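Long-range contacts in short-chain dehydrogenase/reductase SDR (Paraburkholderia phymatum, PDB 5VA8), which binds NADP in a Rossmann-type fold and probably catalyses an NADP(H)-dependent oxidation or reduction: residues G98-G103 / E118-T123; R142-T147 / A241-V246. All coordinates share one frame; numbering follows the deposited sequence.

Contact 1 (G98-G103 / E118-T123). With NAP (NADP nicotinamide-adenine-dinucleotide phosphate), chain E.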
loop_
_atom_site.group_PDB
_atom_site.type_symbol
_atom_site.label_atom_id
_atom_site.label_comp_id
_atom_site.label_asym_id
_atom_site.label_seq_id
_atom_site.Cartn_x
_atom_site.Cartn_y
_atom_site.Cartn_z
ATOM N N GLY A 98 -22.023 10.167 -11.375
ATOM C CA GLY A 98 -22.746 9.221 -10.545
ATOM C C GLY A 98 -22.080 7.859 -10.562
ATOM O O GLY A 98 -21.537 7.428 -11.579
ATOM N N GLY A 99 -22.125 7.185 -9.413
ATOM C CA GLY A 99 -21.489 5.901 -9.251
ATOM C C GLY A 99 -22.375 4.747 -9.681
ATOM O O GLY A 99 -23.563 4.916 -9.994
ATOM N N PRO A 100 -21.805 3.547 -9.717
ATOM C CA PRO A 100 -22.538 2.389 -10.254
ATOM C C PRO A 100 -23.519 1.828 -9.244
ATOM O O PRO A 100 -23.445 2.126 -8.042
ATOM C CB PRO A 100 -21.427 1.380 -10.569
ATOM C CG PRO A 100 -20.319 1.735 -9.613
ATOM C CD PRO A 100 -20.405 3.227 -9.380
ATOM N N PRO A 101 -24.462 1.015 -9.704
ATOM C CA PRO A 101 -25.425 0.394 -8.808
ATOM C C PRO A 101 -24.788 -0.736 -8.022
ATOM O O PRO A 101 -23.794 -1.335 -8.463
ATOM C CB PRO A 101 -26.486 -0.147 -9.773
ATOM C CG PRO A 101 -25.686 -0.485 -10.984
ATOM C CD PRO A 101 -24.701 0.638 -11.110
ATOM N N PRO A 102 -25.347 -1.061 -6.865
ATOM C CA PRO A 102 -24.883 -2.222 -6.103
ATOM C C PRO A 102 -25.392 -3.536 -6.678
ATOM O O PRO A 102 -26.374 -3.591 -7.423
ATOM C CB PRO A 102 -25.490 -1.981 -4.718
ATOM C CG PRO A 102 -26.777 -1.279 -5.024
ATOM C CD PRO A 102 -26.442 -0.350 -6.176
ATOM N N GLY A 103 -24.711 -4.610 -6.296
ATOM C CA GLY A 103 -25.176 -5.938 -6.642
ATOM C C GLY A 103 -24.139 -6.983 -6.308
ATOM O O GLY A 103 -22.992 -6.675 -5.967
ATOM N N GLU A 118 -17.241 3.376 -18.229
ATOM C CA GLU A 118 -17.410 4.660 -18.917
ATOM C C GLU A 118 -17.588 5.801 -17.925
ATOM O O GLU A 118 -16.918 6.840 -18.022
ATOM C CB GLU A 118 -18.610 4.597 -19.870
ATOM C CG GLU A 118 -18.435 3.677 -21.056
ATOM C CD GLU A 118 -17.594 4.290 -22.174
ATOM O OE1 GLU A 118 -17.321 3.562 -23.159
ATOM O OE2 GLU A 118 -17.229 5.490 -22.084
ATOM N N ALA A 119 -18.483 5.625 -16.945
ATOM C CA ALA A 119 -18.815 6.731 -16.056
ATOM C C ALA A 119 -17.654 7.096 -15.139
ATOM O O ALA A 119 -17.368 8.283 -14.936
ATOM C CB ALA A 119 -20.048 6.392 -15.219
ATOM N N ASN A 120 -16.992 6.102 -14.548
ATOM C CA ASN A 120 -16.111 6.353 -13.417
ATOM C C ASN A 120 -14.644 6.085 -13.719
ATOM O O ASN A 120 -13.801 6.211 -12.816
ATOM C CB ASN A 120 -16.570 5.518 -12.210
ATOM C CG ASN A 120 -18.043 5.746 -11.879
ATOM O OD1 ASN A 120 -18.837 4.815 -11.882
ATOM N ND2 ASN A 120 -18.409 7.003 -11.623
ATOM N N MET A 121 -14.316 5.742 -14.964
ATOM C CA MET A 121 -12.922 5.616 -15.378
ATOM C C MET A 121 -12.673 6.359 -16.685
ATOM O O MET A 121 -11.822 7.256 -16.730
ATOM C CB MET A 121 -12.522 4.148 -15.520
ATOM C CG MET A 121 -11.068 3.969 -15.933
ATOM S SD MET A 121 -10.685 2.240 -16.190
ATOM C CE MET A 121 -9.001 2.380 -16.834
ATOM N N LEU A 122 -13.396 6.009 -17.760
ATOM C CA LEU A 122 -13.034 6.588 -19.052
ATOM C C LEU A 122 -13.462 8.048 -19.163
ATOM O O LEU A 122 -12.777 8.827 -19.835
ATOM C CB LEU A 122 -13.616 5.746 -20.193
ATOM C CG LEU A 122 -13.198 4.275 -20.181
ATOM C CD1 LEU A 122 -13.742 3.560 -21.423
ATOM C CD2 LEU A 122 -11.678 4.136 -20.095
ATOM N N THR A 123 -14.570 8.440 -18.525
ATOM C CA THR A 123 -14.983 9.846 -18.547
ATOM C C THR A 123 -13.930 10.754 -17.912
ATOM O O THR A 123 -13.501 11.720 -18.571
ATOM C CB THR A 123 -16.373 9.988 -17.902
ATOM O OG1 THR A 123 -17.365 9.530 -18.834
ATOM C CG2 THR A 123 -16.686 11.437 -17.522
HETATM P PA NAP E . -25.139 13.058 -5.000
HETATM O O1A NAP E . -25.363 13.809 -3.750
HETATM O O2A NAP E . -26.301 12.219 -5.488
HETATM O O5B NAP E . -24.718 14.134 -6.111
HETATM C C5B NAP E . -24.437 13.680 -7.443
HETATM C C4B NAP E . -24.379 14.899 -8.322
HETATM O O4B NAP E . -23.834 14.518 -9.603
HETATM C C3B NAP E . -25.731 15.543 -8.631
HETATM O O3B NAP E . -25.552 16.937 -8.843
HETATM C C2B NAP E . -26.121 14.843 -9.930
HETATM O O2B NAP E . -27.145 15.615 -10.598
HETATM C C1B NAP E . -24.761 14.814 -10.629
HETATM N N9A NAP E . -24.621 13.777 -11.647
HETATM C C8A NAP E . -24.731 12.425 -11.460
HETATM N N7A NAP E . -24.449 11.713 -12.526
HETATM C C5A NAP E . -24.141 12.666 -13.486
HETATM C C6A NAP E . -23.773 12.562 -14.842
HETATM N N6A NAP E . -23.642 11.399 -15.490
HETATM N N1A NAP E . -23.549 13.707 -15.523
HETATM C C2A NAP E . -23.675 14.873 -14.875
HETATM N N3A NAP E . -24.017 15.094 -13.602
HETATM C C4A NAP E . -24.243 13.944 -12.959
HETATM O O3 NAP E . -23.879 12.082 -4.864
HETATM P PN NAP E . -22.512 12.178 -4.034
HETATM O O1N NAP E . -22.007 13.564 -4.070
HETATM O O2N NAP E . -22.734 11.525 -2.727
HETATM O O5D NAP E . -21.594 11.225 -4.928
HETATM C C5D NAP E . -20.680 11.763 -5.905
HETATM C C4D NAP E . -19.796 10.617 -6.331
HETATM O O4D NAP E . -19.018 10.180 -5.192
HETATM C C3D NAP E . -20.528 9.370 -6.843
HETATM O O3D NAP E . -19.778 8.735 -7.878
HETATM C C2D NAP E . -20.564 8.479 -5.605
HETATM O O2D NAP E . -20.701 7.089 -5.882
HETATM C C1D NAP E . -19.185 8.801 -5.037
HETATM N N1N NAP E . -19.032 8.474 -3.597
HETATM C C2N NAP E . -19.944 8.901 -2.707
HETATM C C3N NAP E . -19.764 8.646 -1.364
HETATM C C7N NAP E . -20.697 9.080 -0.275
HETATM O O7N NAP E . -20.698 8.453 0.801
HETATM N N7N NAP E . -21.583 10.034 -0.548
HETATM C C4N NAP E . -18.589 8.014 -0.964
HETATM C C5N NAP E . -17.679 7.576 -1.911
HETATM C C6N NAP E . -17.925 7.801 -3.232
HETATM P P2B NAP E . -28.067 14.966 -11.751
HETATM O O1X NAP E . -27.178 14.742 -12.928
HETATM O O2X NAP E . -28.649 13.662 -11.202
HETATM O O3X NAP E . -29.158 16.029 -11.984
HETATM O O HOH W 1 -21.462 4.661 -12.630
#
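Asn120 meets the loop 98-103 with the two branches of its carboxamide, each turned to a different partner. CG stands anti to the carbonyl carbon (chi1 -54°), which carries the amide from helix 110-138 toward the loop. ND2 donates to Gly98 O at 3.2 Å, with an N-H...O angle of 163°. The acceptor lies close to the amide plane of Asn120, whereas the donor sits well above the carbonyl plane of Gly98, so the bond is straight at the donor but off the lone pairs. Asn120 OD1 accepts from a water (2.7 Å), and Pro100 CD touches it at 3.4 Å as the two side chains cross obliquely. The same water donates to Gly98 O (3.0 Å), closing a small ring that fixes which way the amide is flipped. On its other side the loop meets the cofactor: Gly98 N is 3.1 Å from NAP N7A and Gly99 N 3.2 Å from NAP O3D. At both glycines a beta carbon would press on NADP. Asn120, probably at the position of the tetrad Asn of classical short-chain dehydrogenases, is therefore a second-shell residue, gripping through Gly98 O the backbone against adenine and the nicotinamide ribose.

Contact 2 (R142-T147 / A241-V246)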
loop_
_atom_site.group_PDB
_atom_site.type_symbol
_atom_site.label_atom_id
_atom_site.label_comp_id
_atom_site.label_asym_id
_atom_site.label_seq_id
_atom_site.Cartn_x
_atom_site.Cartn_y
_atom_site.Cartn_z
ATOM N N ARG A 142 -4.500 21.814 -12.155
ATOM C CA ARG A 142 -4.917 20.986 -11.029
ATOM C C ARG A 142 -6.047 20.089 -11.484
ATOM O O ARG A 142 -7.066 20.580 -11.982
ATOM C CB ARG A 142 -5.388 21.836 -9.843
ATOM C CG ARG A 142 -4.353 22.805 -9.298
ATOM C CD ARG A 142 -3.287 22.065 -8.508
ATOM N NE ARG A 142 -2.368 22.956 -7.795
ATOM C CZ ARG A 142 -1.186 23.353 -8.261
ATOM N NH1 ARG A 142 -0.762 22.960 -9.463
ATOM N NH2 ARG A 142 -0.411 24.142 -7.518
ATOM N N VAL A 143 -5.874 18.786 -11.319
ATOM C CA VAL A 143 -6.940 17.820 -11.557
ATOM C C VAL A 143 -7.176 17.082 -10.252
ATOM O O VAL A 143 -6.223 16.573 -9.649
ATOM C CB VAL A 143 -6.588 16.819 -12.669
ATOM C CG1 VAL A 143 -7.733 15.806 -12.850
ATOM C CG2 VAL A 143 -6.276 17.547 -13.991
ATOM N N VAL A 144 -8.433 17.028 -9.816
ATOM C CA VAL A 144 -8.833 16.269 -8.634
ATOM C C VAL A 144 -9.915 15.302 -9.077
ATOM O O VAL A 144 -10.972 15.734 -9.557
ATOM C CB VAL A 144 -9.346 17.176 -7.503
ATOM C CG1 VAL A 144 -9.871 16.326 -6.339
ATOM C CG2 VAL A 144 -8.240 18.118 -7.023
ATOM N N ASN A 145 -9.669 14.007 -8.911
ATOM C CA ASN A 145 -10.650 12.982 -9.263
ATOM C C ASN A 145 -11.354 12.508 -7.998
ATOM O O ASN A 145 -10.708 11.993 -7.083
ATOM C CB ASN A 145 -9.981 11.798 -9.960
ATOM C CG ASN A 145 -9.139 12.228 -11.135
ATOM O OD1 ASN A 145 -9.665 12.773 -12.101
ATOM N ND2 ASN A 145 -7.834 11.995 -11.058
ATOM N N ILE A 146 -12.677 12.655 -7.953
ATOM C CA ILE A 146 -13.444 12.107 -6.838
ATOM C C ILE A 146 -13.635 10.624 -7.103
ATOM O O ILE A 146 -14.268 10.245 -8.097
ATOM C CB ILE A 146 -14.799 12.810 -6.691
ATOM C CG1 ILE A 146 -14.607 14.292 -6.367
ATOM C CG2 ILE A 146 -15.656 12.097 -5.623
ATOM C CD1 ILE A 146 -15.932 15.061 -6.306
ATOM N N THR A 147 -13.077 9.779 -6.227
ATOM C CA THR A 147 -13.176 8.339 -6.429
ATOM C C THR A 147 -13.946 7.741 -5.260
ATOM O O THR A 147 -15.129 8.062 -5.094
ATOM C CB THR A 147 -11.796 7.692 -6.637
ATOM O OG1 THR A 147 -10.947 7.883 -5.495
ATOM C CG2 THR A 147 -11.118 8.301 -7.882
ATOM N N ALA A 241 -10.240 22.131 -2.424
ATOM C CA ALA A 241 -9.701 23.468 -2.660
ATOM C C ALA A 241 -8.232 23.540 -2.271
ATOM O O ALA A 241 -7.430 24.166 -2.972
ATOM C CB ALA A 241 -10.516 24.518 -1.900
ATOM N N PHE A 242 -7.846 22.887 -1.167
ATOM C CA PHE A 242 -6.429 22.904 -0.814
ATOM C C PHE A 242 -5.581 22.242 -1.900
ATOM O O PHE A 242 -4.528 22.774 -2.284
ATOM C CB PHE A 242 -6.180 22.230 0.533
ATOM C CG PHE A 242 -4.747 22.332 0.957
ATOM C CD1 PHE A 242 -4.280 23.499 1.528
ATOM C CD2 PHE A 242 -3.851 21.315 0.676
ATOM C CE1 PHE A 242 -2.938 23.633 1.891
ATOM C CE2 PHE A 242 -2.507 21.446 1.029
ATOM C CZ PHE A 242 -2.061 22.602 1.632
ATOM N N LEU A 243 -6.018 21.085 -2.410
ATOM C CA LEU A 243 -5.273 20.438 -3.490
ATOM C C LEU A 243 -5.180 21.336 -4.710
ATOM O O LEU A 243 -4.182 21.295 -5.443
ATOM C CB LEU A 243 -5.926 19.115 -3.892
ATOM C CG LEU A 243 -5.707 17.927 -2.955
ATOM C CD1 LEU A 243 -6.589 16.766 -3.401
ATOM C CD2 LEU A 243 -4.237 17.514 -2.918
ATOM N N CYS A 244 -6.197 22.156 -4.940
ATOM C CA CYS A 244 -6.201 23.011 -6.114
ATOM C C CYS A 244 -5.405 24.291 -5.920
ATOM O O CYS A 244 -5.290 25.070 -6.869
ATOM C CB CYS A 244 -7.642 23.358 -6.503
ATOM S SG CYS A 244 -8.590 21.943 -7.122
ATOM N N SER A 245 -4.840 24.510 -4.736
ATOM C CA SER A 245 -4.223 25.779 -4.387
ATOM C C SER A 245 -2.767 25.843 -4.843
ATOM O O SER A 245 -2.148 24.849 -5.239
ATOM C CB SER A 245 -4.278 26.004 -2.877
ATOM O OG SER A 245 -3.291 25.206 -2.231
ATOM N N VAL A 246 -2.204 27.048 -4.727
ATOM C CA VAL A 246 -0.781 27.237 -4.991
ATOM C C VAL A 246 0.090 26.670 -3.888
ATOM O O VAL A 246 1.320 26.705 -4.012
ATOM C CB VAL A 246 -0.457 28.729 -5.196
ATOM C CG1 VAL A 246 -1.304 29.291 -6.340
ATOM C CG2 VAL A 246 -0.663 29.524 -3.890
HETATM O O HOH W 2 1.727 26.219 -6.886
#
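Arg142 reaches from strand 141-146 to the backbone that follows helix 233-243 and holds one carbonyl oxygen, Ser245 O, side-on with two nitrogens. NH2 donates to Ser245 O at 3.0 Å and NE to the same Ser245 O at 3.2 Å. The oxygen lies at the guanidinium edge, close to its plane, and the N-H...O angles of 153° and 143° are those of a forked grip on one atom. The chain gets there by a bend at chi2 (-74°), which lays its methylene groups along the helix end: CG packs against Cys244 CA, and CD comes to 3.3 Å from Leu243 O. A water extends the grip, donating to Val246 O and taking a weak bond from Arg142 NH2.

Two residues along the strand, Val144 supplies the apolar half. Its CG2 touches Cys244 SG at 3.8 Å and Leu243 CB at 4.0 Å, with the Val144 and Leu243 side chains crossing at about a right angle. Cys244 O is buried here with no partner in the model.

The acceptor is positioned by the turn itself: Phe242 O receives both Ser245 N and Ser245 OG, the latter at 2.7 Å along a lone pair. Strand 141-146 is held between strands 92-95 and 184-191, while Cys244 also packs on Leu35 of helix 26-37. The Phe242 ring meets Phe242 of the third subunit. The end of helix 233-243, the last helix before edge strand 255-258, thus packs beside helix 26-37 on strand 141-146 of the seven-stranded parallel sheet in 3-2-1-4-5-6-7 order, the doubly wound Rossmann arrangement of short-chain dehydrogenases.

How the contacts relate
The two contacts lie about 20 Å apart between centres, on opposite sides of the chain's centre. Contact 1 is a surface contact beside the cofactor, contact 2 a buried one between sheet and helix. They follow in series: helix 110-138, used by contact 1, is followed in the chain by strand 141-146, used by contact 2. In both, a polar side chain from a regular element grips a main-chain carbonyl in an irregular stretch, by one amide N-H in the first and two guanidinium N-H groups in the second. Contact 2 adds apolar packing and buries 271 Å² against 116 Å². Contact 1 also borders the second subunit, through Glu118, Met121 and Leu122, and contact 2 the third.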